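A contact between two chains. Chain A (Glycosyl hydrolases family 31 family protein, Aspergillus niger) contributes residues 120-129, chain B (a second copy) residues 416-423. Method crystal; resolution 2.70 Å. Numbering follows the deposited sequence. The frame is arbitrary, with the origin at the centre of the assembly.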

# COMPACT_ATOMS: atom_id res chain seq x y z
N SER A 120 -20.44 -7.31 17.06
CA SER A 120 -20.37 -6.39 15.94
C SER A 120 -18.98 -5.77 15.90
O SER A 120 -18.26 -5.76 16.91
CB SER A 120 -21.43 -5.28 16.04
OG SER A 120 -21.16 -4.41 17.12
N LEU A 121 -18.62 -5.25 14.74
CA LEU A 121 -17.34 -4.57 14.61
C LEU A 121 -17.38 -3.23 15.34
O LEU A 121 -18.45 -2.71 15.68
CB LEU A 121 -16.99 -4.36 13.14
CG LEU A 121 -17.05 -5.61 12.26
CD1 LEU A 121 -17.21 -5.24 10.78
CD2 LEU A 121 -15.82 -6.49 12.47
N ASN A 122 -16.20 -2.69 15.59
CA ASN A 122 -16.11 -1.45 16.34
C ASN A 122 -16.77 -0.32 15.56
O ASN A 122 -16.47 -0.13 14.37
CB ASN A 122 -14.65 -1.10 16.64
CG ASN A 122 -14.51 -0.10 17.76
OD1 ASN A 122 -14.76 1.09 17.58
ND2 ASN A 122 -14.10 -0.57 18.93
N PRO A 123 -17.69 0.44 16.17
CA PRO A 123 -18.37 1.52 15.43
C PRO A 123 -17.45 2.64 14.99
O PRO A 123 -17.87 3.48 14.18
CB PRO A 123 -19.42 2.02 16.43
CG PRO A 123 -18.88 1.63 17.77
CD PRO A 123 -18.15 0.34 17.57
N ARG A 124 -16.21 2.69 15.48
CA ARG A 124 -15.19 3.63 15.01
C ARG A 124 -13.99 2.79 14.60
O ARG A 124 -13.06 2.59 15.39
CB ARG A 124 -14.84 4.66 16.09
CG ARG A 124 -16.03 5.47 16.58
CD ARG A 124 -15.59 6.63 17.47
NE ARG A 124 -14.99 6.17 18.72
CZ ARG A 124 -15.66 6.00 19.86
NH1 ARG A 124 -16.96 6.24 19.91
NH2 ARG A 124 -15.03 5.58 20.95
N TYR A 125 -14.00 2.31 13.36
CA TYR A 125 -13.00 1.37 12.87
C TYR A 125 -11.91 2.11 12.10
O TYR A 125 -12.21 2.90 11.20
CB TYR A 125 -13.65 0.31 11.98
CG TYR A 125 -12.79 -0.90 11.73
CD1 TYR A 125 -11.91 -0.94 10.65
CD2 TYR A 125 -12.85 -2.01 12.56
CE1 TYR A 125 -11.12 -2.04 10.41
CE2 TYR A 125 -12.06 -3.12 12.33
CZ TYR A 125 -11.19 -3.13 11.25
OH TYR A 125 -10.41 -4.24 11.02
N TYR A 126 -10.66 1.85 12.45
CA TYR A 126 -9.51 2.47 11.81
C TYR A 126 -8.65 1.39 11.15
O TYR A 126 -8.51 0.29 11.68
CB TYR A 126 -8.67 3.27 12.80
CG TYR A 126 -9.46 4.29 13.59
CD1 TYR A 126 -9.86 5.48 13.00
CD2 TYR A 126 -9.80 4.06 14.91
CE1 TYR A 126 -10.59 6.42 13.71
CE2 TYR A 126 -10.52 4.99 15.63
CZ TYR A 126 -10.91 6.16 15.03
OH TYR A 126 -11.63 7.09 15.75
N TYR A 127 -8.07 1.73 10.00
CA TYR A 127 -7.28 0.79 9.22
C TYR A 127 -6.18 1.56 8.51
O TYR A 127 -6.44 2.59 7.89
CB TYR A 127 -8.17 0.04 8.22
CG TYR A 127 -7.42 -0.78 7.20
CD1 TYR A 127 -6.89 -2.03 7.53
CD2 TYR A 127 -7.26 -0.33 5.90
CE1 TYR A 127 -6.22 -2.79 6.59
CE2 TYR A 127 -6.59 -1.09 4.95
CZ TYR A 127 -6.07 -2.31 5.30
OH TYR A 127 -5.40 -3.07 4.36
N TRP A 128 -4.95 1.05 8.60
CA TRP A 128 -3.79 1.72 8.02
C TRP A 128 -3.31 0.95 6.79
O TRP A 128 -2.69 -0.11 6.92
CB TRP A 128 -2.66 1.83 9.04
CG TRP A 128 -2.88 2.92 10.06
CD1 TRP A 128 -2.48 4.22 9.97
CD2 TRP A 128 -3.57 2.79 11.31
NE1 TRP A 128 -2.87 4.91 11.09
CE2 TRP A 128 -3.55 4.06 11.92
CE3 TRP A 128 -4.20 1.73 11.97
CZ2 TRP A 128 -4.13 4.30 13.17
CZ3 TRP A 128 -4.78 1.97 13.20
CH2 TRP A 128 -4.74 3.24 13.79
N PRO A 129 -3.58 1.45 5.58
CA PRO A 129 -3.20 0.70 4.38
C PRO A 129 -1.79 1.00 3.89
O PRO A 129 -1.19 0.19 3.19
CB PRO A 129 -4.25 1.16 3.36
CG PRO A 129 -4.54 2.57 3.76
CD PRO A 129 -4.39 2.64 5.26
N GLU B 416 -11.04 -4.35 25.22
CA GLU B 416 -11.66 -4.97 24.05
C GLU B 416 -12.36 -3.93 23.18
O GLU B 416 -12.44 -4.10 21.96
CB GLU B 416 -12.66 -6.04 24.50
CG GLU B 416 -12.01 -7.31 25.04
CD GLU B 416 -13.02 -8.24 25.69
OE1 GLU B 416 -14.13 -7.77 26.03
OE2 GLU B 416 -12.71 -9.44 25.85
N SER B 417 -12.88 -2.86 23.78
CA SER B 417 -13.58 -1.83 23.02
C SER B 417 -12.63 -0.86 22.33
O SER B 417 -13.06 -0.14 21.42
CB SER B 417 -14.51 -1.04 23.94
OG SER B 417 -13.78 -0.33 24.92
N ILE B 418 -11.36 -0.83 22.72
CA ILE B 418 -10.39 0.03 22.03
C ILE B 418 -10.23 -0.46 20.59
O ILE B 418 -9.98 -1.66 20.37
CB ILE B 418 -9.04 0.03 22.77
CG1 ILE B 418 -9.24 0.46 24.22
CG2 ILE B 418 -8.04 0.94 22.08
CD1 ILE B 418 -8.00 0.35 25.07
N PRO B 419 -10.37 0.41 19.59
CA PRO B 419 -10.44 -0.04 18.19
C PRO B 419 -9.08 -0.45 17.62
O PRO B 419 -8.55 0.16 16.69
CB PRO B 419 -11.02 1.19 17.48
CG PRO B 419 -10.54 2.34 18.29
CD PRO B 419 -10.56 1.87 19.72
N PHE B 420 -8.51 -1.52 18.18
CA PHE B 420 -7.36 -2.15 17.55
C PHE B 420 -7.82 -2.85 16.27
O PHE B 420 -8.81 -3.59 16.28
CB PHE B 420 -6.69 -3.14 18.49
CG PHE B 420 -5.87 -2.50 19.57
CD1 PHE B 420 -4.58 -2.06 19.31
CD2 PHE B 420 -6.39 -2.32 20.85
CE1 PHE B 420 -3.82 -1.47 20.31
CE2 PHE B 420 -5.63 -1.73 21.84
CZ PHE B 420 -4.35 -1.30 21.57
N THR B 421 -7.09 -2.62 15.18
CA THR B 421 -7.51 -3.13 13.88
C THR B 421 -7.46 -4.66 13.85
O THR B 421 -6.54 -5.28 14.40
CB THR B 421 -6.61 -2.57 12.78
OG1 THR B 421 -6.44 -1.16 12.98
CG2 THR B 421 -7.22 -2.81 11.41
N LEU B 422 -8.46 -5.26 13.22
CA LEU B 422 -8.48 -6.71 13.08
C LEU B 422 -7.32 -7.16 12.20
O LEU B 422 -6.96 -6.48 11.23
CB LEU B 422 -9.81 -7.17 12.49
CG LEU B 422 -11.02 -7.04 13.42
CD1 LEU B 422 -12.28 -7.58 12.75
CD2 LEU B 422 -10.76 -7.74 14.74
N PRO B 423 -6.71 -8.31 12.49
CA PRO B 423 -5.41 -8.64 11.89
C PRO B 423 -5.56 -9.18 10.47
O PRO B 423 -6.37 -10.07 10.21
CB PRO B 423 -4.84 -9.70 12.83
CG PRO B 423 -6.07 -10.40 13.36
CD PRO B 423 -7.16 -9.35 13.44
O HOH W 1 -12.75 -3.32 19.20
O HOH W 2 -9.92 -0.29 14.39

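Three direct hydrogen bonds tie the two stretches together, each pairing a side chain with the backbone of the other copy. At one end, Asn122(A) ND2 donates to Ser417(B) O over 2.7 Å, with an N-H...O angle of 132°. The other arm of the same amide turns back on its own chain, where Asn122(A) OD1 accepts from Arg124(A) N at 3.0 Å, an arrangement that helps orient ND2 for its partner. Further along, Thr421(B) OG1 donates to Tyr126(A) O at 2.8 Å, and Leu422(B) N donates to Tyr125(A) OH at 3.1 Å. Although the CA-to-CB bond of Tyr125(A) points away from the chain B stretch, its long side chain brings the phenolic oxygen within reach of that amide.

Two waters add to this network. Water 2 accepts from Tyr126(A) N at 3.0 Å and donates to Pro419(B) O at 2.7 Å, linking backbones too far apart to bond directly at this point. Water 1 accepts from Asn122(A) ND2 at 3.1 Å and lies 2.9 Å from Glu416(B) O, within hydrogen-bonding reach.

The strand of chain A, residues 124-127, runs alongside an extended loop of chain B in the same direction: Tyr125(A) CA lies 6.1 Å from Pro419(B) CA, and Tyr127(A) CA the same distance from Thr421(B) CA. Pro419(B) fills the space beside Asn122(A) and the strand, its CB 3.2 Å from Arg124(A) O, while its CG approaches the ring edge of Tyr126(A), 3.8 Å from CE2. Thr421(B) CG2 lies 4.0 Å from Tyr127(A) CD1, also at the ring edge. An apolar patch completes the contact, with Leu422(B) CD1 3.7 Å from Leu121(A) CD2 and Leu422(B) CG 4.2 Å from Tyr125(A) CE2. Together the stretches bury 458 Å².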